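PDB 5TCB: PelA from Pseudomonas aeruginosa, which probably hydrolyses glycosidic bonds through its glycoside hydrolase domain, one part of a longer protein that probably also has deacetylase activity. Local coordinates for residues Leu169-Phe177 / Val186-Ser194. Sequence-based numbering, arbitrary orientation.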
loop_
_atom_site.group_PDB
_atom_site.type_symbol
_atom_site.label_atom_id
_atom_site.label_comp_id
_atom_site.label_asym_id
_atom_site.label_seq_id
_atom_site.Cartn_x
_atom_site.Cartn_y
_atom_site.Cartn_z
ATOM N N LEU A 169 14.524 3.179 -5.075
ATOM C CA LEU A 169 13.345 2.897 -4.268
ATOM C C LEU A 169 12.676 1.624 -4.759
ATOM O O LEU A 169 12.165 1.570 -5.890
ATOM C CB LEU A 169 12.363 4.070 -4.316
ATOM C CG LEU A 169 12.859 5.360 -3.693
ATOM C CD1 LEU A 169 11.817 6.431 -3.875
ATOM C CD2 LEU A 169 13.117 5.131 -2.202
ATOM N N LYS A 170 12.625 0.610 -3.900
ATOM C CA LYS A 170 11.788 -0.547 -4.211
ATOM C C LYS A 170 10.336 -0.126 -4.179
ATOM O O LYS A 170 9.916 0.580 -3.262
ATOM C CB LYS A 170 12.009 -1.672 -3.199
ATOM C CG LYS A 170 13.371 -2.294 -3.256
ATOM C CD LYS A 170 13.483 -3.444 -2.274
ATOM C CE LYS A 170 14.845 -4.085 -2.330
ATOM N NZ LYS A 170 14.944 -4.979 -3.488
ATOM N N LEU A 171 9.566 -0.553 -5.183
ATOM C CA LEU A 171 8.151 -0.205 -5.276
ATOM C C LEU A 171 7.301 -1.411 -4.861
ATOM O O LEU A 171 7.309 -2.458 -5.511
ATOM C CB LEU A 171 7.797 0.286 -6.680
ATOM C CG LEU A 171 8.616 1.484 -7.185
ATOM C CD1 LEU A 171 8.122 1.911 -8.547
ATOM C CD2 LEU A 171 8.611 2.656 -6.198
ATOM N N PHE A 172 6.583 -1.240 -3.763
ATOM C CA PHE A 172 5.765 -2.260 -3.131
ATOM C C PHE A 172 4.333 -1.833 -3.438
ATOM O O PHE A 172 3.820 -0.862 -2.872
ATOM C CB PHE A 172 6.117 -2.302 -1.639
ATOM C CG PHE A 172 5.387 -3.316 -0.807
ATOM C CD1 PHE A 172 4.554 -4.278 -1.335
ATOM C CD2 PHE A 172 5.596 -3.282 0.560
ATOM C CE1 PHE A 172 3.904 -5.176 -0.488
ATOM C CE2 PHE A 172 4.966 -4.174 1.419
ATOM C CZ PHE A 172 4.118 -5.128 0.898
ATOM N N PHE A 173 3.723 -2.502 -4.413
ATOM C CA PHE A 173 2.402 -2.099 -4.894
ATOM C C PHE A 173 1.315 -2.631 -3.957
ATOM O O PHE A 173 1.371 -3.793 -3.538
ATOM C CB PHE A 173 2.106 -2.686 -6.273
ATOM C CG PHE A 173 2.751 -2.003 -7.449
ATOM C CD1 PHE A 173 3.931 -1.305 -7.348
ATOM C CD2 PHE A 173 2.144 -2.100 -8.695
ATOM C CE1 PHE A 173 4.502 -0.718 -8.482
ATOM C CE2 PHE A 173 2.708 -1.539 -9.804
ATOM C CZ PHE A 173 3.887 -0.850 -9.704
ATOM N N ASN A 174 0.308 -1.811 -3.673
ATOM C CA ASN A 174 -0.985 -2.302 -3.161
ATOM C C ASN A 174 -1.860 -2.621 -4.363
ATOM O O ASN A 174 -2.373 -1.723 -5.031
ATOM C CB ASN A 174 -1.651 -1.301 -2.231
ATOM C CG ASN A 174 -2.787 -1.930 -1.426
ATOM O OD1 ASN A 174 -3.008 -3.145 -1.530
ATOM N ND2 ASN A 174 -3.486 -1.142 -0.625
ATOM N N ARG A 175 -2.012 -3.914 -4.670
ATOM C CA ARG A 175 -2.754 -4.346 -5.874
ATOM C C ARG A 175 -2.106 -3.683 -7.091
ATOM O O ARG A 175 -0.888 -3.777 -7.272
ATOM C CB ARG A 175 -4.237 -4.081 -5.724
ATOM C CG ARG A 175 -4.912 -4.813 -4.621
ATOM C CD ARG A 175 -6.370 -4.513 -4.598
ATOM N NE ARG A 175 -7.077 -5.239 -3.543
ATOM C CZ ARG A 175 -8.267 -5.793 -3.698
ATOM N NH1 ARG A 175 -8.924 -5.712 -4.855
ATOM N NH2 ARG A 175 -8.813 -6.425 -2.667
ATOM N N GLY A 176 -2.857 -3.038 -7.965
ATOM C CA GLY A 176 -2.309 -2.622 -9.246
ATOM C C GLY A 176 -2.500 -3.602 -10.375
ATOM O O GLY A 176 -1.788 -3.529 -11.382
ATOM N N PHE A 177 -3.492 -4.482 -10.269
ATOM C CA PHE A 177 -3.639 -5.567 -11.226
ATOM C C PHE A 177 -3.844 -5.049 -12.637
ATOM O O PHE A 177 -3.470 -5.723 -13.608
ATOM C CB PHE A 177 -4.813 -6.457 -10.821
ATOM C CG PHE A 177 -4.702 -7.020 -9.427
ATOM C CD1 PHE A 177 -3.567 -7.669 -9.030
ATOM C CD2 PHE A 177 -5.739 -6.888 -8.528
ATOM C CE1 PHE A 177 -3.447 -8.157 -7.723
ATOM C CE2 PHE A 177 -5.641 -7.391 -7.242
ATOM C CZ PHE A 177 -4.523 -8.020 -6.846
ATOM N N VAL A 186 8.958 -3.770 -12.453
ATOM C CA VAL A 186 8.813 -2.510 -11.738
ATOM C C VAL A 186 8.501 -2.732 -10.265
ATOM O O VAL A 186 9.070 -2.056 -9.398
ATOM C CB VAL A 186 7.730 -1.646 -12.420
ATOM C CG1 VAL A 186 7.464 -0.375 -11.620
ATOM C CG2 VAL A 186 8.160 -1.282 -13.819
ATOM N N ALA A 187 7.564 -3.632 -9.965
ATOM C CA ALA A 187 7.158 -3.922 -8.597
ATOM C C ALA A 187 8.041 -4.983 -7.962
ATOM O O ALA A 187 8.377 -5.988 -8.591
ATOM C CB ALA A 187 5.708 -4.389 -8.549
ATOM N N SER A 188 8.392 -4.752 -6.693
ATOM C CA SER A 188 9.166 -5.716 -5.932
ATOM C C SER A 188 8.282 -6.721 -5.188
ATOM O O SER A 188 8.754 -7.811 -4.848
ATOM C CB SER A 188 10.059 -4.977 -4.937
ATOM O OG SER A 188 11.160 -4.368 -5.592
ATOM N N ALA A 189 7.039 -6.353 -4.909
ATOM C CA ALA A 189 6.048 -7.204 -4.271
ATOM C C ALA A 189 4.701 -6.540 -4.488
ATOM O O ALA A 189 4.629 -5.351 -4.821
ATOM C CB ALA A 189 6.334 -7.373 -2.773
ATOM N N VAL A 190 3.638 -7.317 -4.321
ATOM C CA VAL A 190 2.270 -6.832 -4.410
ATOM C C VAL A 190 1.531 -7.269 -3.164
ATOM O O VAL A 190 1.564 -8.457 -2.810
ATOM C CB VAL A 190 1.576 -7.376 -5.668
ATOM C CG1 VAL A 190 0.139 -6.922 -5.740
ATOM C CG2 VAL A 190 2.359 -6.968 -6.910
ATOM N N ALA A 191 0.889 -6.313 -2.498
ATOM C CA ALA A 191 0.030 -6.588 -1.357
ATOM C C ALA A 191 -1.426 -6.673 -1.782
ATOM O O ALA A 191 -1.857 -6.096 -2.787
ATOM C CB ALA A 191 0.173 -5.520 -0.271
ATOM N N VAL A 192 -2.203 -7.358 -0.950
ATOM C CA VAL A 192 -3.634 -7.501 -1.144
ATOM C C VAL A 192 -4.342 -7.442 0.201
ATOM O O VAL A 192 -4.096 -8.272 1.083
ATOM C CB VAL A 192 -4.007 -8.802 -1.869
ATOM C CG1 VAL A 192 -5.547 -8.895 -2.017
ATOM C CG2 VAL A 192 -3.334 -8.873 -3.209
ATOM N N GLU A 193 -5.229 -6.466 0.352
ATOM C CA GLU A 193 -6.221 -6.452 1.407
ATOM C C GLU A 193 -7.510 -6.995 0.807
ATOM O O GLU A 193 -8.111 -6.291 -0.043
ATOM C CB GLU A 193 -6.487 -5.036 1.926
ATOM C CG GLU A 193 -5.281 -4.219 2.313
ATOM C CD GLU A 193 -5.672 -2.754 2.441
ATOM O OE1 GLU A 193 -6.148 -2.340 3.518
ATOM O OE2 GLU A 193 -5.537 -2.018 1.444
ATOM N N SER A 194 -7.998 -8.190 1.144
ATOM C CA SER A 194 -7.480 -9.126 2.132
ATOM C C SER A 194 -7.714 -10.520 1.566
ATOM O O SER A 194 -8.422 -10.677 0.562
ATOM C CB SER A 194 -8.194 -8.958 3.472
ATOM O OG SER A 194 -7.908 -7.716 4.077
HETATM O O HOH W 1 10.715 -2.186 -7.326
HETATM O O HOH W 2 -5.455 -4.178 -1.373
#
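The phenyl ring of Phe-173 lies flat against the methyl of Ala-187, whose CB sits 3.8 Å from the ring centroid and only 13° off its normal, a CH-pi contact. On the same side of the sheet Val-186 CG1 meets both Leu-171 CD1 and the far end of this ring. The backbones run parallel: Phe-173 N donates to Ala-189 O and Phe-173 O accepts from Ala-191 N, before Arg-175 N reaches Ala-191 O. A corner at Ser-188 interrupts the pairing. There Ser-188 N donates to Leu-171 O at 2.8 Å, Ala-189 N is left buried without a partner, and a water bridges Leu-171 N, Val-186 O and Ser-188 OG.

On the opposite face the edge of the Phe-172 ring meets the strand backbone, CD1 3.6 Å from Ala-189 O, with Ala-189 CB near CD1 and Ala-191 CB near CE1. Trp-45 and Phe-133 meet its ring edge-to-face. Beyond it, Asn-174 swings CG opposite its backbone N (chi1 -165°), bringing ND2 within 3.0 Å of Glu-193 OE2. The acceptor lies in the amide plane but is met on the anti side, 29° out of the carboxylate plane. ND2 also bonds to Asp-135 OD1, while Glu-193 OE1 is held by Tyr-236 OH. A second water donates to Asn-174 OD1 at 2.7 Å and accepts from Arg-175 NE and Glu-193 N; together with the two acceptors on ND2 it defines which way the amide is turned. The extended arm of Arg-175 ends with NH2 2.7 Å from Glu-193 O, above the plane of this carbonyl, which belongs to the cis peptide between Glu-193 and Ser-194.

These neighbouring strands of an eight-stranded parallel barrel gather polar groups at their C-terminal ends, consistent with the active-site end of a TIM-barrel glycoside hydrolase.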